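Side-chain contacts in splicing factor U2AF 35 KDA subunit (Homo sapiens, PDB 1JMT), which pairs with the large U2AF subunit and takes part in protein-protein and protein-RNA contacts needed for accurate 3'-splice site selection: residues Glu31-Glu34 / His35-Glu38; Glu38-Glu41 / Glu42-Glu46. The protein carries 1 engineered substitution. All coordinates share one frame; numbering follows the deposited sequence.

Interaction 1 (Glu31-Glu34 / His35-Glu38); sequences EMQE and HYDE
Gln33 holds CG anti to its backbone N (chi1 -175°) and then bends at chi2 (61°), which swings its amide forward along the helix to Asp37, one turn on. In Asp37, CG lies beside the residue's own backbone N and anti to its carbonyl carbon, which carries the carboxylate back over the Gln33 carbonyl; the two side chains meet at a slant. NE2 of Gln33 donates to OD1 of Asp37 at 3.0 Å. The oxygen is met on its syn side, yet from well outside the carboxylate plane, whereas it lies almost in the plane of the amide. A weak second bond runs from the same Gln33 NE2 to Asp37 OD2 at 3.3 Å, so one amide nitrogen serves both carboxylate oxygens, unequally. The planes of amide and carboxylate stand 37° apart. The fold-back has a price: Asp37 OD2 comes to 3.1 Å from Gln33 O, two acceptors brought together without a bond. NE2 of Gln33 also comes to 3.9 Å from CD2 of Tyr36, and OD1 of Asp37 lies in plane at the edge of that ring. Alongside this side-chain pair, the amides of His35 to Glu38 bond the carbonyls of Glu31 to Glu34 in the regular i to i+4 pattern. His35 and Tyr36 send their polar ends to the sheet, ND1 of His35 bonding Tyr10 OH and Tyr36 OH bonding the carbonyl of Val59. The whole is an i to i+4 amide-carboxylate pair on the surface of the long first helix of an RNA recognition motif.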
ATOM      1  N   GLU A  31      18.939  -4.637  -3.548  1.00 40.02           N
ATOM      2  CA  GLU A  31      17.983  -3.789  -4.243  1.00 46.33           C
ATOM      3  C   GLU A  31      16.552  -4.025  -3.766  1.00 46.38           C
ATOM      4  O   GLU A  31      15.786  -3.075  -3.612  1.00 48.91           O
ATOM      5  CB  GLU A  31      18.105  -4.003  -5.749  1.00 42.16           C
ATOM      6  CG  GLU A  31      19.529  -3.799  -6.237  1.00 52.14           C
ATOM      7  CD  GLU A  31      19.666  -3.880  -7.739  1.00 50.65           C
ATOM      8  OE1 GLU A  31      19.193  -4.873  -8.331  1.00 62.96           O
ATOM      9  OE2 GLU A  31      20.256  -2.954  -8.326  1.00 58.96           O
ATOM     10  N   MET A  32      16.192  -5.283  -3.522  1.00 47.92           N
ATOM     11  CA  MET A  32      14.852  -5.592  -3.039  1.00 49.21           C
ATOM     12  C   MET A  32      14.656  -4.939  -1.675  1.00 50.90           C
ATOM     13  O   MET A  32      13.636  -4.298  -1.425  1.00 49.35           O
ATOM     14  CB  MET A  32      14.645  -7.100  -2.907  1.00 52.40           C
ATOM     15  CG  MET A  32      14.560  -7.847  -4.220  1.00 62.69           C
ATOM     16  SD  MET A  32      13.903  -9.524  -3.995  1.00 76.22           S
ATOM     17  CE  MET A  32      15.408 -10.435  -3.587  1.00 76.15           C
ATOM     18  N   GLN A  33      15.646  -5.104  -0.802  1.00 46.46           N
ATOM     19  CA  GLN A  33      15.598  -4.538   0.540  1.00 45.78           C
ATOM     20  C   GLN A  33      15.458  -3.021   0.513  1.00 42.97           C
ATOM     21  O   GLN A  33      14.677  -2.457   1.276  1.00 39.95           O
ATOM     22  CB  GLN A  33      16.859  -4.914   1.325  1.00 47.60           C
ATOM     23  CG  GLN A  33      16.830  -4.470   2.783  1.00 48.92           C
ATOM     24  CD  GLN A  33      15.687  -5.107   3.565  1.00 57.16           C
ATOM     25  OE1 GLN A  33      15.600  -6.329   3.675  1.00 62.36           O
ATOM     26  NE2 GLN A  33      14.806  -4.277   4.107  1.00 63.92           N
ATOM     27  N   GLU A  34      16.221  -2.366  -0.360  1.00 38.01           N
ATOM     28  CA  GLU A  34      16.174  -0.909  -0.482  1.00 40.21           C
ATOM     29  C   GLU A  34      14.842  -0.454  -1.081  1.00 39.55           C
ATOM     30  O   GLU A  34      14.315   0.601  -0.724  1.00 39.37           O
ATOM     31  CB  GLU A  34      17.332  -0.408  -1.354  1.00 40.33           C
ATOM     32  CG  GLU A  34      18.707  -0.916  -0.906  1.00 48.55           C
ATOM     33  CD  GLU A  34      19.860  -0.258  -1.649  1.00 47.43           C
ATOM     34  OE1 GLU A  34      19.748  -0.053  -2.876  1.00 41.78           O
ATOM     35  OE2 GLU A  34      20.885   0.045  -1.001  1.00 53.38           O
ATOM     36  N   HIS A  35      14.309  -1.251  -1.998  1.00 35.82           N
ATOM     37  CA  HIS A  35      13.040  -0.934  -2.635  1.00 37.52           C
ATOM     38  C   HIS A  35      11.933  -1.135  -1.601  1.00 38.20           C
ATOM     39  O   HIS A  35      10.948  -0.400  -1.578  1.00 40.30           O
ATOM     40  CB  HIS A  35      12.833  -1.843  -3.853  1.00 39.07           C
ATOM     41  CG  HIS A  35      11.526  -1.639  -4.557  1.00 45.04           C
ATOM     42  ND1 HIS A  35      10.372  -2.300  -4.193  1.00 48.11           N
ATOM     43  CD2 HIS A  35      11.196  -0.856  -5.612  1.00 45.11           C
ATOM     44  CE1 HIS A  35       9.386  -1.936  -4.998  1.00 44.76           C
ATOM     45  NE2 HIS A  35       9.860  -1.062  -5.866  1.00 45.34           N
ATOM     46  N   TYR A  36      12.119  -2.123  -0.731  1.00 33.96           N
ATOM     47  CA  TYR A  36      11.162  -2.425   0.325  1.00 34.68           C
ATOM     48  C   TYR A  36      11.141  -1.290   1.346  1.00 38.52           C
ATOM     49  O   TYR A  36      10.072  -0.820   1.749  1.00 41.71           O
ATOM     50  CB  TYR A  36      11.549  -3.730   1.024  1.00 34.87           C
ATOM     51  CG  TYR A  36      10.684  -4.088   2.208  1.00 36.97           C
ATOM     52  CD1 TYR A  36       9.552  -4.886   2.050  1.00 43.14           C
ATOM     53  CD2 TYR A  36      10.988  -3.623   3.492  1.00 36.73           C
ATOM     54  CE1 TYR A  36       8.741  -5.216   3.135  1.00 40.35           C
ATOM     55  CE2 TYR A  36      10.181  -3.943   4.589  1.00 37.11           C
ATOM     56  CZ  TYR A  36       9.058  -4.741   4.397  1.00 40.17           C
ATOM     57  OH  TYR A  36       8.245  -5.064   5.451  1.00 36.77           O
ATOM     58  N   ASP A  37      12.323  -0.855   1.766  1.00 38.99           N
ATOM     59  CA  ASP A  37      12.428   0.220   2.745  1.00 38.82           C
ATOM     60  C   ASP A  37      11.900   1.544   2.192  1.00 36.10           C
ATOM     61  O   ASP A  37      11.286   2.323   2.920  1.00 38.05           O
ATOM     62  CB  ASP A  37      13.879   0.391   3.214  1.00 42.54           C
ATOM     63  CG  ASP A  37      14.421  -0.849   3.902  1.00 49.64           C
ATOM     64  OD1 ASP A  37      13.634  -1.591   4.530  1.00 51.33           O
ATOM     65  OD2 ASP A  37      15.646  -1.075   3.827  1.00 57.85           O
ATOM     66  N   GLU A  38      12.147   1.798   0.911  1.00 35.95           N
ATOM     67  CA  GLU A  38      11.669   3.022   0.276  1.00 38.58           C
ATOM     68  C   GLU A  38      10.139   3.005   0.275  1.00 40.53           C
ATOM     69  O   GLU A  38       9.487   4.005   0.581  1.00 35.84           O
ATOM     70  CB  GLU A  38      12.170   3.108  -1.168  1.00 45.34           C
ATOM     71  CG  GLU A  38      11.548   4.253  -1.972  1.00 54.02           C
ATOM     72  CD  GLU A  38      11.998   4.281  -3.427  1.00 61.72           C
ATOM     73  OE1 GLU A  38      11.743   3.300  -4.158  1.00 60.35           O
ATOM     74  OE2 GLU A  38      12.607   5.291  -3.843  1.00 67.20           O
TER

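Interaction 2 (Glu38-Glu41 / Glu42-Glu46); sequences EFFE and EVFTE
Phe39 and Val43 form the closer of two apolar pairs, running alongside each other in one direction from successive turns. Methyl CG2 of Val43 sits over one face of the Phe39 ring, displaced toward its rim, in a CH-pi contact 4.0 Å from the centroid; its nearest ring atom is CZ of Phe39 at 3.8 Å. The methyl gets there because it stands beside the Val43 backbone N, while CG1 takes the place anti to that nitrogen (chi1 178°). A looser apolar touch joins CD2 of Phe40 to CB of Phe44 at 4.2 Å. These four residues also rest on strand 54-59, through Val59, Met57 and Val54, and the Phe39 ring meets that of Tyr10 at about 55°.

The polar side-chain bond lies on the exposed side. Glu41 is bent at chi2 (-77°), curling its carboxylate forward so that OE2 accepts from OG1 of Thr45. The modelled separation of these two atoms, 2.5 Å, is shorter than expected, and its exact value is doubtful. The two side chains approach at an angle.

Among backbone bonds, Phe44 N to Phe40 O is short, 2.7 Å, and nearly straight; Thr45 N to Glu41 O measures 2.9 Å. Beyond the two segments, the bound peptide hydrogen-bonds the carbonyl oxygen of Glu42 through an aromatic side chain.

The chemistry is thus amphipathic: aromatic and aliphatic groups fasten the helix to the sheet, carboxylates line other sides, and that of Glu38 takes a basic side chain of the bound peptide in a salt bridge.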
ATOM      1  N   GLU A  38      12.147   1.798   0.911  1.00 35.95           N
ATOM      2  CA  GLU A  38      11.669   3.022   0.276  1.00 38.58           C
ATOM      3  C   GLU A  38      10.139   3.005   0.275  1.00 40.53           C
ATOM      4  O   GLU A  38       9.487   4.005   0.581  1.00 35.84           O
ATOM      5  CB  GLU A  38      12.170   3.108  -1.168  1.00 45.34           C
ATOM      6  CG  GLU A  38      11.548   4.253  -1.972  1.00 54.02           C
ATOM      7  CD  GLU A  38      11.998   4.281  -3.427  1.00 61.72           C
ATOM      8  OE1 GLU A  38      11.743   3.300  -4.158  1.00 60.35           O
ATOM      9  OE2 GLU A  38      12.607   5.291  -3.843  1.00 67.20           O
ATOM     10  N   PHE A  39       9.577   1.852  -0.073  1.00 37.28           N
ATOM     11  CA  PHE A  39       8.130   1.684  -0.120  1.00 38.02           C
ATOM     12  C   PHE A  39       7.528   1.904   1.261  1.00 33.59           C
ATOM     13  O   PHE A  39       6.556   2.647   1.415  1.00 30.94           O
ATOM     14  CB  PHE A  39       7.785   0.276  -0.600  1.00 33.07           C
ATOM     15  CG  PHE A  39       6.315  -0.012  -0.619  1.00 34.76           C
ATOM     16  CD1 PHE A  39       5.511   0.452  -1.658  1.00 35.51           C
ATOM     17  CD2 PHE A  39       5.727  -0.750   0.408  1.00 33.04           C
ATOM     18  CE1 PHE A  39       4.142   0.184  -1.671  1.00 35.66           C
ATOM     19  CE2 PHE A  39       4.361  -1.022   0.404  1.00 27.67           C
ATOM     20  CZ  PHE A  39       3.568  -0.554  -0.635  1.00 34.15           C
ATOM     21  N   PHE A  40       8.125   1.247   2.254  1.00 34.63           N
ATOM     22  CA  PHE A  40       7.683   1.312   3.643  1.00 30.91           C
ATOM     23  C   PHE A  40       7.592   2.760   4.125  1.00 32.30           C
ATOM     24  O   PHE A  40       6.543   3.208   4.588  1.00 33.68           O
ATOM     25  CB  PHE A  40       8.660   0.527   4.527  1.00 26.45           C
ATOM     26  CG  PHE A  40       8.127   0.205   5.893  1.00 30.35           C
ATOM     27  CD1 PHE A  40       7.674  -1.077   6.189  1.00 29.25           C
ATOM     28  CD2 PHE A  40       8.076   1.177   6.884  1.00 34.35           C
ATOM     29  CE1 PHE A  40       7.178  -1.389   7.451  1.00 29.72           C
ATOM     30  CE2 PHE A  40       7.579   0.875   8.152  1.00 35.38           C
ATOM     31  CZ  PHE A  40       7.129  -0.412   8.435  1.00 35.91           C
ATOM     32  N   GLU A  41       8.701   3.481   4.009  1.00 34.78           N
ATOM     33  CA  GLU A  41       8.773   4.876   4.419  1.00 37.96           C
ATOM     34  C   GLU A  41       7.700   5.668   3.680  1.00 36.92           C
ATOM     35  O   GLU A  41       6.989   6.495   4.262  1.00 39.55           O
ATOM     36  CB  GLU A  41      10.170   5.424   4.101  1.00 44.46           C
ATOM     37  CG  GLU A  41      10.427   6.865   4.518  1.00 57.43           C
ATOM     38  CD  GLU A  41       9.790   7.875   3.580  1.00 72.54           C
ATOM     39  OE1 GLU A  41      10.064   7.820   2.362  1.00 79.84           O
ATOM     40  OE2 GLU A  41       9.018   8.727   4.063  1.00 79.76           O
ATOM     41  N   GLU A  42       7.574   5.387   2.390  1.00 38.33           N
ATOM     42  CA  GLU A  42       6.595   6.052   1.547  1.00 42.55           C
ATOM     43  C   GLU A  42       5.181   5.925   2.122  1.00 36.05           C
ATOM     44  O   GLU A  42       4.450   6.912   2.226  1.00 32.09           O
ATOM     45  CB  GLU A  42       6.628   5.445   0.149  1.00 50.01           C
ATOM     46  CG  GLU A  42       5.810   6.208  -0.860  1.00 64.07           C
ATOM     47  CD  GLU A  42       6.495   7.480  -1.305  1.00 69.55           C
ATOM     48  OE1 GLU A  42       7.485   7.388  -2.062  1.00 74.38           O
ATOM     49  OE2 GLU A  42       6.047   8.571  -0.896  1.00 75.29           O
ATOM     50  N   VAL A  43       4.807   4.708   2.503  1.00 32.81           N
ATOM     51  CA  VAL A  43       3.475   4.457   3.040  1.00 32.08           C
ATOM     52  C   VAL A  43       3.336   4.928   4.482  1.00 34.47           C
ATOM     53  O   VAL A  43       2.370   5.615   4.835  1.00 28.40           O
ATOM     54  CB  VAL A  43       3.121   2.951   2.926  1.00 32.06           C
ATOM     55  CG1 VAL A  43       1.743   2.670   3.534  1.00 24.08           C
ATOM     56  CG2 VAL A  43       3.144   2.545   1.456  1.00 30.65           C
ATOM     57  N   PHE A  44       4.305   4.567   5.313  1.00 33.18           N
ATOM     58  CA  PHE A  44       4.297   4.965   6.711  1.00 28.95           C
ATOM     59  C   PHE A  44       4.127   6.478   6.876  1.00 30.66           C
ATOM     60  O   PHE A  44       3.224   6.937   7.582  1.00 28.63           O
ATOM     61  CB  PHE A  44       5.594   4.534   7.391  1.00 29.92           C
ATOM     62  CG  PHE A  44       5.647   4.878   8.852  1.00 30.33           C
ATOM     63  CD1 PHE A  44       4.965   4.102   9.788  1.00 33.93           C
ATOM     64  CD2 PHE A  44       6.352   5.993   9.289  1.00 31.64           C
ATOM     65  CE1 PHE A  44       4.985   4.437  11.143  1.00 38.01           C
ATOM     66  CE2 PHE A  44       6.380   6.340  10.646  1.00 37.83           C
ATOM     67  CZ  PHE A  44       5.696   5.562  11.574  1.00 38.06           C
ATOM     68  N   THR A  45       4.994   7.247   6.219  1.00 34.28           N
ATOM     69  CA  THR A  45       4.950   8.704   6.306  1.00 34.47           C
ATOM     70  C   THR A  45       3.570   9.256   5.977  1.00 34.12           C
ATOM     71  O   THR A  45       3.039  10.104   6.698  1.00 34.98           O
ATOM     72  CB  THR A  45       5.986   9.346   5.368  1.00 39.72           C
ATOM     73  OG1 THR A  45       7.302   9.022   5.829  1.00 43.45           O
ATOM     74  CG2 THR A  45       5.820  10.865   5.335  1.00 41.65           C
ATOM     75  N   GLU A  46       2.988   8.777   4.886  1.00 29.60           N
ATOM     76  CA  GLU A  46       1.663   9.231   4.501  1.00 32.47           C
ATOM     77  C   GLU A  46       0.640   8.852   5.575  1.00 32.79           C
ATOM     78  O   GLU A  46      -0.234   9.658   5.905  1.00 29.21           O
ATOM     79  CB  GLU A  46       1.269   8.627   3.149  1.00 32.01           C
ATOM     80  CG  GLU A  46      -0.095   9.071   2.625  1.00 37.39           C
ATOM     81  CD  GLU A  46      -0.199  10.580   2.381  1.00 42.80           C
ATOM     82  OE1 GLU A  46       0.837  11.233   2.148  1.00 35.55           O
ATOM     83  OE2 GLU A  46      -1.330  11.109   2.404  1.00 42.39           O
TER

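Both contacts lie on helix 22-51, which follows strand 3-11 in the chain. Interaction 1 comes first, and interaction 2 takes up where it ends: they share Glu38, and their centres are about 11 Å apart. Each bridges successive turns of one continuous helix, so neither closes a loop; they run in series rather than nesting or crossing. Interaction 1 lies on the surface, with His35 and Tyr36 reaching strands 3-11 and 54-59, while interaction 2 is partly buried and packs against strand 54-59. Together they join helix to sheet in the RNA recognition motif, and Glu38, at their junction, faces the bound peptide.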